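Local coordinates for protein acetylxylan esterase A (Aspergillus awamori, PDB 5X6S) that removes acetyl groups from the xylan backbone as a secreted serine esterase of carbohydrate esterase family 1 with an alpha/beta-hydrolase fold, at residues 22-28 with 57-63; 83-87 with 182-186; 144-148 with 212-216; 229-233 with 241-245. All blocks are in the same frame, centred on the assembly; numbering follows the deposited sequence.

Overall arrangement
From the N terminus, contact 1 first joins the end of strand 18-23 and the turn after it to the end of helix 53-60, closing a loop that holds strand 33-37, helix 44-49 and the start of helix 53-60. Contact 2 opens well after contact 1 has closed, in the loop before helix 91-106, and reaches the turn that follows helix 173-182. Contact 3 starts inside that span and ends beyond it, on helix 208-221, so the two cross, and they touch where Met183 CE packs on Gly148 N at 3.5 Å. Contact 4 follows as a hairpin at the sheet edge remote from contact 1; its Trp245 packs on Cys214 of helix 208-221.

Contact 1: 22-28 with 57-63; sequences YVPNNLA and SEQYGFI
Glu58, in the last turn of helix 53-60, puts its carboxylate against the turn that leaves strand 18-23 of the alpha/beta-hydrolase sheet, where Tyr22, Asn25 and Asn26 all donate to it. OE2 takes two of these bonds: Tyr22 OH lies 2.6 Å from Glu58 OE2 on the anti lone pair, while Asn25 N meets it on the syn side. Asn26 N reaches Glu58 OE1 at 2.9 Å, also on the syn side and nearly straight at 172°. The Glu58 chain is bent at chi2 (-71°), which folds the carboxylate back over Pro24 CB, and its plane stands steeply to the Tyr22 ring. Three donors would probably favour the ionised form. The Asn26 amide serves the helix end instead, ND2 lying 3.0 Å from Glu58 O with that oxygen in the amide plane. Ser57 OG sits at the edge of the Tyr22 ring but is hydrogen-bonded to Ala54 O. Phe62 O, covered by Pro24 CD and CG, has no polar partner in the model. Gly61, with positive phi, ends the helix beside the inverse gamma turn centred on Asn26; Gly61 O accepts from Ala28 N at 3.0 Å.

Contact 2: 83-87 with 182-186; sequences TLTHN and AMYSG
His86 and Tyr184 lay their rings face to face, the centroids 3.6 Å apart and the planes only 7° from parallel. The two side chains run side by side in the same direction, so the overlap extends along both: His86 CD2 sits over the centre of the tyrosine ring, Tyr184 CE2 over the centre of the imidazole, and NE2 of His86 comes within 3.4 Å of Tyr184 CZ. His86 CB adds a CH-pi contact over the same tyrosine face. Both side chains carry CG anti to the backbone N (chi1 179° in His86, -170° in Tyr184), which sends the rings out in step from neighbouring backbones. Those backbones are joined by a single hydrogen bond, His86 N to Met183 O at 2.7 Å. On the inner side Met183 runs extended alongside Leu84, its CG 3.3 Å from Leu84 O and its CE 3.8 Å from Leu84 CD2; helix 120-131 lies against both of them.

Further out, the side chain of Asn87 rests on the other face of the imidazole, CG 3.6 Å above the ring plane. His86 ND1 is hydrogen-bonded to Thr131 O and NE2 to Asp109 OD2 of the second subunit, so both ring nitrogens are engaged and the rotation of the ring is fixed. Tyr184 OH pairs with Ser111 OG of that subunit. The whole is a parallel aromatic stack joining two surface loops of the alpha/beta-hydrolase fold, with its polar ends where two copies meet in the crystal assembly, although the protein is a monomer.

Contact 3: 144-148 with 212-216; sequences GVSAG and ETCKQ
The flat carboxamide of Gln216 turns its polar edge to the backbone of Ala147, and both of its polar atoms are used there. Ser146 CB approaches from one side of the amide plane, 3.3 Å from Gln216 OE1, and Ala147 CB from the other, 3.5 Å from that oxygen. The contact ties the loop after strand 138-142 of the alpha/beta-hydrolase sheet to helix 208-221, and its core is a two-bond ring between a glutamine amide and the N-H and C=O of one residue. Gln216 OE1 accepts from Ala147 N at 2.7 Å, a bond bent to 141° at the hydrogen although the donor lies on a lone pair in the carbonyl plane. In return Gln216 NE2 gives a straighter bond, 172°, to Ala147 O at 2.8 Å, and that oxygen is in the amide plane. The paired bonds hold the carboxamide edge-on to the backbone of Ala147 and fix its rotation. With CG anti to the backbone N (chi1 177°), the extended chain carries the amide across to the loop.

NE2 has a further acceptor in Trp176 O, so helix 173-182 is drawn into the same network. On the same helix as Gln216, Glu212 and Lys215 form a salt bridge, and Glu212 OE1 also takes the indole N-H of Trp176, whose side chain touches Ser146. Val145 O accepts from Asn126 ND2 of helix 120-131, which starts just after the probable nucleophile Ser119. Thr213 packs beside Ser146: its OG1, hydrogen-bonded to Asn209 O, lies 3.4 Å from Ser146 CA.

Contact 4: 229-233 with 241-245; sequences EKTEA and ETTIW
Glu232 and Thr242 sit side by side on one face of an antiparallel beta hairpin, strand 230-232 against strand 240-246. Glu232 CG lies beside the backbone N (chi1 -54°) and the chain then extends, which brings the carboxylate over its neighbour: OE1 is 3.4 Å from both CB and CG2 of Thr242. Its other oxygen, OE2, approaches Ile244 CD1 and makes a long salt bridge, 3.6 Å, with Lys230 NZ. The extended Lys230 chain leads its amine away from strand 240-246, so mainly its CB end packs beside Ile244. Glu229, its chi1 of -95° off the staggered positions, extends to bring OE1 3.9 Å from Ile244 CG2. Thr242 OG1 points away from the glutamate to give its hydrogen to Thr235 O in the hairpin loop.

On the opposite face Thr231 and Thr243 run alongside each other, Thr231 CG2 3.8 Å from Thr243 OG1, while Thr243 CG2 rests on the Trp245 ring, 3.6 Å above its plane.

The backbone pairs regularly at Glu232 with Thr242 and at Lys230 with Ile244, then breaks step in a classic beta bulge: Ile244 O receives both Glu229 N at 2.7 Å and Lys230 N at 3.2 Å. Strand 230-232 is one of the sheet's two outermost in this chain. Charged groups lie over threonine and isoleucine carbons; five backbone hydrogen bonds join the two strands, while the long ion pair stays within strand 230-232 and does not bridge them.

Contact 1: 22-28 with 57-63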
loop_
_atom_site.group_PDB
_atom_site.type_symbol
_atom_site.label_atom_id
_atom_site.label_comp_id
_atom_site.label_asym_id
_atom_site.label_seq_id
_atom_site.Cartn_x
_atom_site.Cartn_y
_atom_site.Cartn_z
ATOM N N TYR A 22 -8.711 -19.858 -2.374
ATOM C CA TYR A 22 -7.917 -21.025 -2.638
ATOM C C TYR A 22 -6.552 -20.821 -2.017
ATOM O O TYR A 22 -5.792 -19.944 -2.441
ATOM C CB TYR A 22 -7.773 -21.351 -4.120
ATOM C CG TYR A 22 -6.990 -22.630 -4.350
ATOM C CD1 TYR A 22 -7.609 -23.879 -4.293
ATOM C CD2 TYR A 22 -5.642 -22.605 -4.622
ATOM C CE1 TYR A 22 -6.856 -25.075 -4.475
ATOM C CE2 TYR A 22 -4.908 -23.762 -4.827
ATOM C CZ TYR A 22 -5.531 -25.010 -4.753
ATOM O OH TYR A 22 -4.790 -26.158 -4.969
ATOM N N VAL A 23 -6.228 -21.693 -1.062
ATOM C CA VAL A 23 -4.904 -21.697 -0.440
ATOM C C VAL A 23 -4.124 -22.905 -0.982
ATOM O O VAL A 23 -4.520 -24.047 -0.729
ATOM C CB VAL A 23 -4.980 -21.762 1.108
ATOM C CG1 VAL A 23 -3.589 -21.660 1.711
ATOM C CG2 VAL A 23 -5.845 -20.632 1.669
ATOM N N PRO A 24 -3.069 -22.663 -1.777
ATOM C CA PRO A 24 -2.418 -23.812 -2.387
ATOM C C PRO A 24 -1.640 -24.680 -1.392
ATOM O O PRO A 24 -1.264 -24.224 -0.320
ATOM C CB PRO A 24 -1.453 -23.178 -3.372
ATOM C CG PRO A 24 -1.129 -21.824 -2.795
ATOM C CD PRO A 24 -2.432 -21.397 -2.157
ATOM N N ASN A 25 -1.458 -25.927 -1.759
ATOM C CA ASN A 25 -0.497 -26.788 -1.084
ATOM C C ASN A 25 0.902 -26.219 -1.060
ATOM O O ASN A 25 1.496 -26.181 -0.007
ATOM C CB ASN A 25 -0.516 -28.163 -1.734
ATOM C CG ASN A 25 -1.768 -28.905 -1.370
ATOM O OD1 ASN A 25 -2.260 -28.794 -0.209
ATOM N ND2 ASN A 25 -2.326 -29.654 -2.320
ATOM N N ASN A 26 1.400 -25.757 -2.205
ATOM C CA ASN A 26 2.726 -25.163 -2.347
ATOM C C ASN A 26 2.668 -23.659 -1.954
ATOM O O ASN A 26 3.107 -22.799 -2.685
ATOM C CB ASN A 26 3.256 -25.378 -3.793
ATOM C CG ASN A 26 4.768 -25.030 -3.959
ATOM O OD1 ASN A 26 5.544 -25.166 -2.998
ATOM N ND2 ASN A 26 5.203 -24.642 -5.216
ATOM N N LEU A 27 2.122 -23.379 -0.798
ATOM C CA LEU A 27 2.008 -22.005 -0.312
ATOM C C LEU A 27 3.402 -21.395 -0.088
ATOM O O LEU A 27 4.262 -22.025 0.542
ATOM C CB LEU A 27 1.200 -21.990 0.971
ATOM C CG LEU A 27 0.838 -20.632 1.585
ATOM C CD1 LEU A 27 -0.105 -19.867 0.678
ATOM C CD2 LEU A 27 0.239 -20.852 2.973
ATOM N N ALA A 28 3.643 -20.213 -0.654
ATOM C CA ALA A 28 4.872 -19.440 -0.394
ATOM C C ALA A 28 4.980 -19.006 1.062
ATOM O O ALA A 28 3.972 -18.877 1.753
ATOM C CB ALA A 28 4.972 -18.226 -1.271
ATOM N N SER A 57 -1.331 -20.767 -8.673
ATOM C CA SER A 57 -0.995 -20.595 -7.241
ATOM C C SER A 57 -0.142 -21.753 -6.732
ATOM O O SER A 57 0.657 -21.602 -5.852
ATOM C CB SER A 57 -2.248 -20.477 -6.387
ATOM O OG SER A 57 -2.784 -21.727 -6.060
ATOM N N GLU A 58 -0.307 -22.923 -7.329
ATOM C CA GLU A 58 0.533 -24.052 -6.977
ATOM C C GLU A 58 1.946 -23.935 -7.537
ATOM O O GLU A 58 2.859 -24.574 -7.026
ATOM C CB GLU A 58 -0.122 -25.373 -7.388
ATOM C CG GLU A 58 -1.411 -25.682 -6.602
ATOM C CD GLU A 58 -1.213 -26.055 -5.142
ATOM O OE1 GLU A 58 -0.055 -26.114 -4.648
ATOM O OE2 GLU A 58 -2.239 -26.259 -4.459
ATOM N N GLN A 59 2.140 -23.114 -8.567
ATOM C CA GLN A 59 3.462 -22.846 -9.043
ATOM C C GLN A 59 4.092 -21.744 -8.215
ATOM O O GLN A 59 5.258 -21.861 -7.791
ATOM C CB GLN A 59 3.456 -22.448 -10.494
ATOM C CG GLN A 59 3.037 -23.568 -11.411
ATOM C CD GLN A 59 2.732 -23.082 -12.818
ATOM O OE1 GLN A 59 3.464 -22.222 -13.378
ATOM N NE2 GLN A 59 1.617 -23.606 -13.384
ATOM N N TYR A 60 3.332 -20.675 -7.990
ATOM C CA TYR A 60 3.905 -19.401 -7.469
ATOM C C TYR A 60 3.609 -19.149 -6.005
ATOM O O TYR A 60 4.209 -18.266 -5.377
ATOM C CB TYR A 60 3.444 -18.241 -8.372
ATOM C CG TYR A 60 3.982 -18.309 -9.782
ATOM C CD1 TYR A 60 5.324 -18.068 -10.053
ATOM C CD2 TYR A 60 3.160 -18.664 -10.843
ATOM C CE1 TYR A 60 5.807 -18.139 -11.352
ATOM C CE2 TYR A 60 3.643 -18.756 -12.126
ATOM C CZ TYR A 60 4.968 -18.505 -12.370
ATOM O OH TYR A 60 5.418 -18.568 -13.670
ATOM N N GLY A 61 2.723 -19.945 -5.427
ATOM C CA GLY A 61 2.488 -19.950 -3.987
ATOM C C GLY A 61 1.627 -18.850 -3.408
ATOM O O GLY A 61 1.598 -18.688 -2.172
ATOM N N PHE A 62 0.936 -18.090 -4.260
ATOM C CA PHE A 62 0.062 -17.048 -3.774
ATOM C C PHE A 62 -1.313 -17.603 -3.396
ATOM O O PHE A 62 -1.663 -18.745 -3.769
ATOM C CB PHE A 62 -0.083 -15.948 -4.820
ATOM C CG PHE A 62 -0.493 -16.421 -6.213
ATOM C CD1 PHE A 62 -1.845 -16.745 -6.512
ATOM C CD2 PHE A 62 0.444 -16.526 -7.220
ATOM C CE1 PHE A 62 -2.194 -17.158 -7.783
ATOM C CE2 PHE A 62 0.088 -16.904 -8.514
ATOM C CZ PHE A 62 -1.223 -17.235 -8.783
ATOM N N ILE A 63 -2.104 -16.803 -2.677
ATOM C CA ILE A 63 -3.459 -17.181 -2.310
ATOM C C ILE A 63 -4.395 -16.525 -3.345
ATOM O O ILE A 63 -4.145 -15.398 -3.754
ATOM C CB ILE A 63 -3.808 -16.682 -0.880
ATOM C CG1 ILE A 63 -2.945 -17.461 0.133
ATOM C CG2 ILE A 63 -5.307 -16.820 -0.553
ATOM C CD1 ILE A 63 -2.977 -16.911 1.537
#

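Contact 2: 83-87 with 182-186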
loop_
_atom_site.group_PDB
_atom_site.type_symbol
_atom_site.label_atom_id
_atom_site.label_comp_id
_atom_site.label_asym_id
_atom_site.label_seq_id
_atom_site.Cartn_x
_atom_site.Cartn_y
_atom_site.Cartn_z
ATOM N N THR A 83 -20.785 1.599 -3.985
ATOM C CA THR A 83 -19.751 0.764 -4.595
ATOM C C THR A 83 -18.680 1.624 -5.275
ATOM O O THR A 83 -17.551 1.171 -5.460
ATOM C CB THR A 83 -20.362 -0.266 -5.556
ATOM O OG1 THR A 83 -19.457 -1.383 -5.721
ATOM C CG2 THR A 83 -20.663 0.350 -6.930
ATOM N N LEU A 84 -19.057 2.847 -5.682
ATOM C CA LEU A 84 -18.185 3.767 -6.391
ATOM C C LEU A 84 -17.486 4.800 -5.494
ATOM O O LEU A 84 -16.943 5.801 -5.973
ATOM C CB LEU A 84 -18.955 4.475 -7.559
ATOM C CG LEU A 84 -19.473 3.537 -8.666
ATOM C CD1 LEU A 84 -20.255 4.323 -9.711
ATOM C CD2 LEU A 84 -18.335 2.707 -9.341
ATOM N N THR A 85 -17.463 4.552 -4.195
ATOM C CA THR A 85 -16.743 5.461 -3.306
ATOM C C THR A 85 -15.865 4.666 -2.345
ATOM O O THR A 85 -16.311 3.669 -1.779
ATOM C CB THR A 85 -17.719 6.403 -2.564
ATOM O OG1 THR A 85 -18.709 5.627 -1.928
ATOM C CG2 THR A 85 -18.485 7.294 -3.537
ATOM N N HIS A 86 -14.631 5.122 -2.160
ATOM C CA HIS A 86 -13.720 4.580 -1.123
ATOM C C HIS A 86 -14.493 4.612 0.207
ATOM O O HIS A 86 -15.039 5.682 0.592
ATOM C CB HIS A 86 -12.464 5.476 -1.011
ATOM C CG HIS A 86 -11.464 5.049 0.019
ATOM N ND1 HIS A 86 -10.645 3.943 -0.136
ATOM C CD2 HIS A 86 -11.108 5.611 1.199
ATOM C CE1 HIS A 86 -9.837 3.842 0.900
ATOM N NE2 HIS A 86 -10.095 4.842 1.724
ATOM N N ASN A 87 -14.548 3.479 0.886
ATOM C CA ASN A 87 -15.247 3.348 2.153
ATOM C C ASN A 87 -16.772 3.624 2.052
ATOM O O ASN A 87 -17.434 3.893 3.046
ATOM C CB ASN A 87 -14.552 4.230 3.234
ATOM C CG ASN A 87 -13.161 3.746 3.588
ATOM O OD1 ASN A 87 -12.810 2.612 3.320
ATOM N ND2 ASN A 87 -12.359 4.612 4.160
ATOM N N ALA A 182 -12.552 10.958 -8.251
ATOM C CA ALA A 182 -13.640 11.280 -7.354
ATOM C C ALA A 182 -14.055 10.069 -6.472
ATOM O O ALA A 182 -14.698 10.220 -5.426
ATOM C CB ALA A 182 -14.828 11.766 -8.156
ATOM N N MET A 183 -13.678 8.859 -6.924
ATOM C CA MET A 183 -13.994 7.640 -6.170
ATOM C C MET A 183 -13.143 7.535 -4.892
ATOM O O MET A 183 -13.499 6.798 -3.975
ATOM C CB MET A 183 -13.796 6.419 -7.050
ATOM C CG MET A 183 -14.661 6.501 -8.301
ATOM S SD MET A 183 -14.899 4.932 -9.127
ATOM C CE MET A 183 -15.994 5.491 -10.408
ATOM N N TYR A 184 -11.985 8.174 -4.868
ATOM C CA TYR A 184 -11.269 8.396 -3.631
ATOM C C TYR A 184 -10.730 9.829 -3.658
ATOM O O TYR A 184 -9.532 10.035 -3.917
ATOM C CB TYR A 184 -10.125 7.364 -3.434
ATOM C CG TYR A 184 -9.465 7.361 -2.082
ATOM C CD1 TYR A 184 -9.744 8.332 -1.125
ATOM C CD2 TYR A 184 -8.541 6.354 -1.732
ATOM C CE1 TYR A 184 -9.134 8.308 0.109
ATOM C CE2 TYR A 184 -7.909 6.350 -0.513
ATOM C CZ TYR A 184 -8.186 7.328 0.412
ATOM O OH TYR A 184 -7.532 7.347 1.636
ATOM N N SER A 185 -11.576 10.824 -3.380
ATOM C CA SER A 185 -11.082 12.205 -3.588
ATOM C C SER A 185 -9.942 12.584 -2.670
ATOM O O SER A 185 -9.924 12.230 -1.469
ATOM C CB SER A 185 -12.157 13.309 -3.622
ATOM O OG SER A 185 -12.843 13.371 -2.433
ATOM N N GLY A 186 -8.964 13.246 -3.263
ATOM C CA GLY A 186 -7.803 13.701 -2.520
ATOM C C GLY A 186 -6.678 12.698 -2.423
ATOM O O GLY A 186 -5.582 13.025 -1.987
#

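Contact 3: 144-148 with 212-216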
loop_
_atom_site.group_PDB
_atom_site.type_symbol
_atom_site.label_atom_id
_atom_site.label_comp_id
_atom_site.label_asym_id
_atom_site.label_seq_id
_atom_site.Cartn_x
_atom_site.Cartn_y
_atom_site.Cartn_z
ATOM N N GLY A 144 -14.003 -5.320 -19.808
ATOM C CA GLY A 144 -14.858 -4.608 -18.878
ATOM C C GLY A 144 -15.283 -3.241 -19.441
ATOM O O GLY A 144 -15.279 -3.020 -20.662
ATOM N N VAL A 145 -15.631 -2.335 -18.541
ATOM C CA VAL A 145 -15.896 -0.918 -18.869
ATOM C C VAL A 145 -15.155 -0.094 -17.836
ATOM O O VAL A 145 -14.782 -0.616 -16.787
ATOM C CB VAL A 145 -17.391 -0.543 -18.906
ATOM C CG1 VAL A 145 -18.167 -1.461 -19.831
ATOM C CG2 VAL A 145 -18.011 -0.522 -17.518
ATOM N N SER A 146 -14.902 1.181 -18.168
ATOM C CA SER A 146 -14.089 2.086 -17.341
ATOM C C SER A 146 -14.764 2.266 -15.962
ATOM O O SER A 146 -15.954 2.033 -15.828
ATOM C CB SER A 146 -13.908 3.437 -18.040
ATOM O OG SER A 146 -15.194 4.014 -18.289
ATOM N N ALA A 147 -13.977 2.650 -14.962
ATOM C CA ALA A 147 -14.525 2.875 -13.644
ATOM C C ALA A 147 -15.500 4.046 -13.727
ATOM O O ALA A 147 -15.146 5.158 -14.167
ATOM C CB ALA A 147 -13.412 3.166 -12.623
ATOM N N GLY A 148 -16.732 3.787 -13.346
ATOM C CA GLY A 148 -17.784 4.783 -13.328
ATOM C C GLY A 148 -18.561 4.848 -14.624
ATOM O O GLY A 148 -19.480 5.613 -14.714
ATOM N N GLU A 212 -12.164 3.991 -23.963
ATOM C CA GLU A 212 -12.596 4.823 -22.799
ATOM C C GLU A 212 -11.836 4.455 -21.532
ATOM O O GLU A 212 -11.484 5.297 -20.753
ATOM C CB GLU A 212 -14.083 4.704 -22.589
ATOM C CG GLU A 212 -14.893 5.216 -23.781
ATOM C CD GLU A 212 -14.391 6.591 -24.270
ATOM O OE1 GLU A 212 -14.543 7.604 -23.536
ATOM O OE2 GLU A 212 -13.813 6.636 -25.383
ATOM N N THR A 213 -11.540 3.180 -21.362
ATOM C CA THR A 213 -10.754 2.710 -20.204
ATOM C C THR A 213 -9.297 3.121 -20.291
ATOM O O THR A 213 -8.687 3.530 -19.291
ATOM C CB THR A 213 -10.883 1.163 -20.045
ATOM O OG1 THR A 213 -12.274 0.789 -19.918
ATOM C CG2 THR A 213 -10.115 0.694 -18.846
ATOM N N CYS A 214 -8.694 3.000 -21.483
ATOM C CA CYS A 214 -7.320 3.395 -21.658
ATOM C C CYS A 214 -7.169 4.912 -21.484
ATOM O O CYS A 214 -6.195 5.364 -20.889
ATOM C CB CYS A 214 -6.829 2.944 -23.040
ATOM S SG CYS A 214 -6.553 1.129 -23.152
ATOM N N LYS A 215 -8.139 5.664 -21.986
ATOM C CA LYS A 215 -8.241 7.117 -21.720
ATOM C C LYS A 215 -8.244 7.378 -20.224
ATOM O O LYS A 215 -7.416 8.170 -19.720
ATOM C CB LYS A 215 -9.525 7.675 -22.313
ATOM C CG LYS A 215 -9.529 7.889 -23.839
ATOM C CD LYS A 215 -10.931 8.203 -24.273
ATOM C CE LYS A 215 -11.047 8.644 -25.705
ATOM N NZ LYS A 215 -12.494 8.931 -25.982
ATOM N N GLN A 216 -9.158 6.716 -19.516
ATOM C CA GLN A 216 -9.287 6.893 -18.050
ATOM C C GLN A 216 -7.955 6.753 -17.339
ATOM O O GLN A 216 -7.505 7.689 -16.640
ATOM C CB GLN A 216 -10.281 5.916 -17.485
ATOM C CG GLN A 216 -10.410 6.004 -15.970
ATOM C CD GLN A 216 -11.674 5.303 -15.486
ATOM O OE1 GLN A 216 -11.790 4.092 -15.589
ATOM N NE2 GLN A 216 -12.639 6.072 -15.013
#

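Contact 4: 229-233 with 241-245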
loop_
_atom_site.group_PDB
_atom_site.type_symbol
_atom_site.label_atom_id
_atom_site.label_comp_id
_atom_site.label_asym_id
_atom_site.label_seq_id
_atom_site.Cartn_x
_atom_site.Cartn_y
_atom_site.Cartn_z
ATOM N N GLU A 229 3.986 4.959 -25.383
ATOM C CA GLU A 229 5.417 4.714 -25.494
ATOM C C GLU A 229 5.787 3.713 -26.586
ATOM O O GLU A 229 6.871 3.836 -27.183
ATOM C CB GLU A 229 5.978 4.080 -24.229
ATOM C CG GLU A 229 6.575 4.997 -23.225
ATOM C CD GLU A 229 7.099 4.232 -22.023
ATOM O OE1 GLU A 229 7.205 2.966 -22.043
ATOM O OE2 GLU A 229 7.403 4.923 -21.036
ATOM N N LYS A 230 4.965 2.679 -26.733
ATOM C CA LYS A 230 5.307 1.525 -27.595
ATOM C C LYS A 230 4.068 0.824 -28.123
ATOM O O LYS A 230 3.035 0.767 -27.420
ATOM C CB LYS A 230 6.158 0.548 -26.809
ATOM C CG LYS A 230 6.887 -0.503 -27.629
ATOM C CD LYS A 230 7.758 -1.349 -26.700
ATOM C CE LYS A 230 8.296 -2.594 -27.376
ATOM N NZ LYS A 230 9.533 -3.122 -26.695
ATOM N N THR A 231 4.155 0.281 -29.356
ATOM C CA THR A 231 3.117 -0.611 -29.891
ATOM C C THR A 231 3.796 -1.904 -30.330
ATOM O O THR A 231 4.922 -1.870 -30.849
ATOM C CB THR A 231 2.248 -0.014 -31.042
ATOM O OG1 THR A 231 3.067 0.403 -32.173
ATOM C CG2 THR A 231 1.437 1.147 -30.568
ATOM N N GLU A 232 3.160 -3.044 -30.034
ATOM C CA GLU A 232 3.751 -4.352 -30.299
ATOM C C GLU A 232 2.738 -5.201 -31.042
ATOM O O GLU A 232 1.652 -5.526 -30.531
ATOM C CB GLU A 232 4.199 -5.078 -28.997
ATOM C CG GLU A 232 5.142 -4.280 -28.085
ATOM C CD GLU A 232 5.288 -4.866 -26.648
ATOM O OE1 GLU A 232 4.283 -5.307 -26.062
ATOM O OE2 GLU A 232 6.393 -4.838 -26.069
ATOM N N ALA A 233 3.096 -5.552 -32.272
ATOM C CA ALA A 233 2.257 -6.382 -33.116
ATOM C C ALA A 233 2.205 -7.818 -32.549
ATOM O O ALA A 233 3.205 -8.318 -32.004
ATOM C CB ALA A 233 2.833 -6.421 -34.525
ATOM N N GLU A 241 -2.765 -6.894 -30.194
ATOM C CA GLU A 241 -1.750 -5.838 -30.244
ATOM C C GLU A 241 -1.631 -5.134 -28.909
ATOM O O GLU A 241 -2.630 -4.690 -28.374
ATOM C CB GLU A 241 -2.139 -4.793 -31.311
ATOM C CG GLU A 241 -1.127 -3.645 -31.495
ATOM C CD GLU A 241 -1.738 -2.505 -32.325
ATOM O OE1 GLU A 241 -2.771 -1.900 -31.862
ATOM O OE2 GLU A 241 -1.250 -2.238 -33.453
ATOM N N THR A 242 -0.405 -5.025 -28.406
ATOM C CA THR A 242 -0.137 -4.395 -27.110
ATOM C C THR A 242 0.350 -2.952 -27.295
ATOM O O THR A 242 1.307 -2.711 -27.999
ATOM C CB THR A 242 0.890 -5.210 -26.294
ATOM O OG1 THR A 242 0.373 -6.535 -26.059
ATOM C CG2 THR A 242 1.143 -4.590 -24.953
ATOM N N THR A 243 -0.332 -2.007 -26.650
ATOM C CA THR A 243 0.111 -0.623 -26.565
ATOM C C THR A 243 0.512 -0.330 -25.107
ATOM O O THR A 243 -0.317 -0.461 -24.210
ATOM C CB THR A 243 -1.021 0.315 -26.987
ATOM O OG1 THR A 243 -1.432 0.022 -28.336
ATOM C CG2 THR A 243 -0.564 1.779 -26.890
ATOM N N ILE A 244 1.779 0.005 -24.887
ATOM C CA ILE A 244 2.279 0.466 -23.601
ATOM C C ILE A 244 2.285 2.006 -23.496
ATOM O O ILE A 244 3.050 2.675 -24.196
ATOM C CB ILE A 244 3.690 -0.068 -23.361
ATOM C CG1 ILE A 244 3.692 -1.611 -23.489
ATOM C CG2 ILE A 244 4.246 0.425 -22.017
ATOM C CD1 ILE A 244 5.067 -2.210 -23.329
ATOM N N TRP A 245 1.411 2.569 -22.665
ATOM C CA TRP A 245 1.408 4.020 -22.449
ATOM C C TRP A 245 2.473 4.388 -21.449
ATOM O O TRP A 245 3.052 5.468 -21.517
ATOM C CB TRP A 245 0.042 4.523 -22.042
ATOM C CG TRP A 245 -0.944 4.776 -23.121
ATOM C CD1 TRP A 245 -1.219 5.990 -23.735
ATOM C CD2 TRP A 245 -1.862 3.833 -23.682
ATOM N NE1 TRP A 245 -2.253 5.836 -24.615
ATOM C CE2 TRP A 245 -2.655 4.524 -24.622
ATOM C CE3 TRP A 245 -2.094 2.461 -23.472
ATOM C CZ2 TRP A 245 -3.660 3.901 -25.362
ATOM C CZ3 TRP A 245 -3.068 1.845 -24.213
ATOM C CH2 TRP A 245 -3.844 2.558 -25.152
#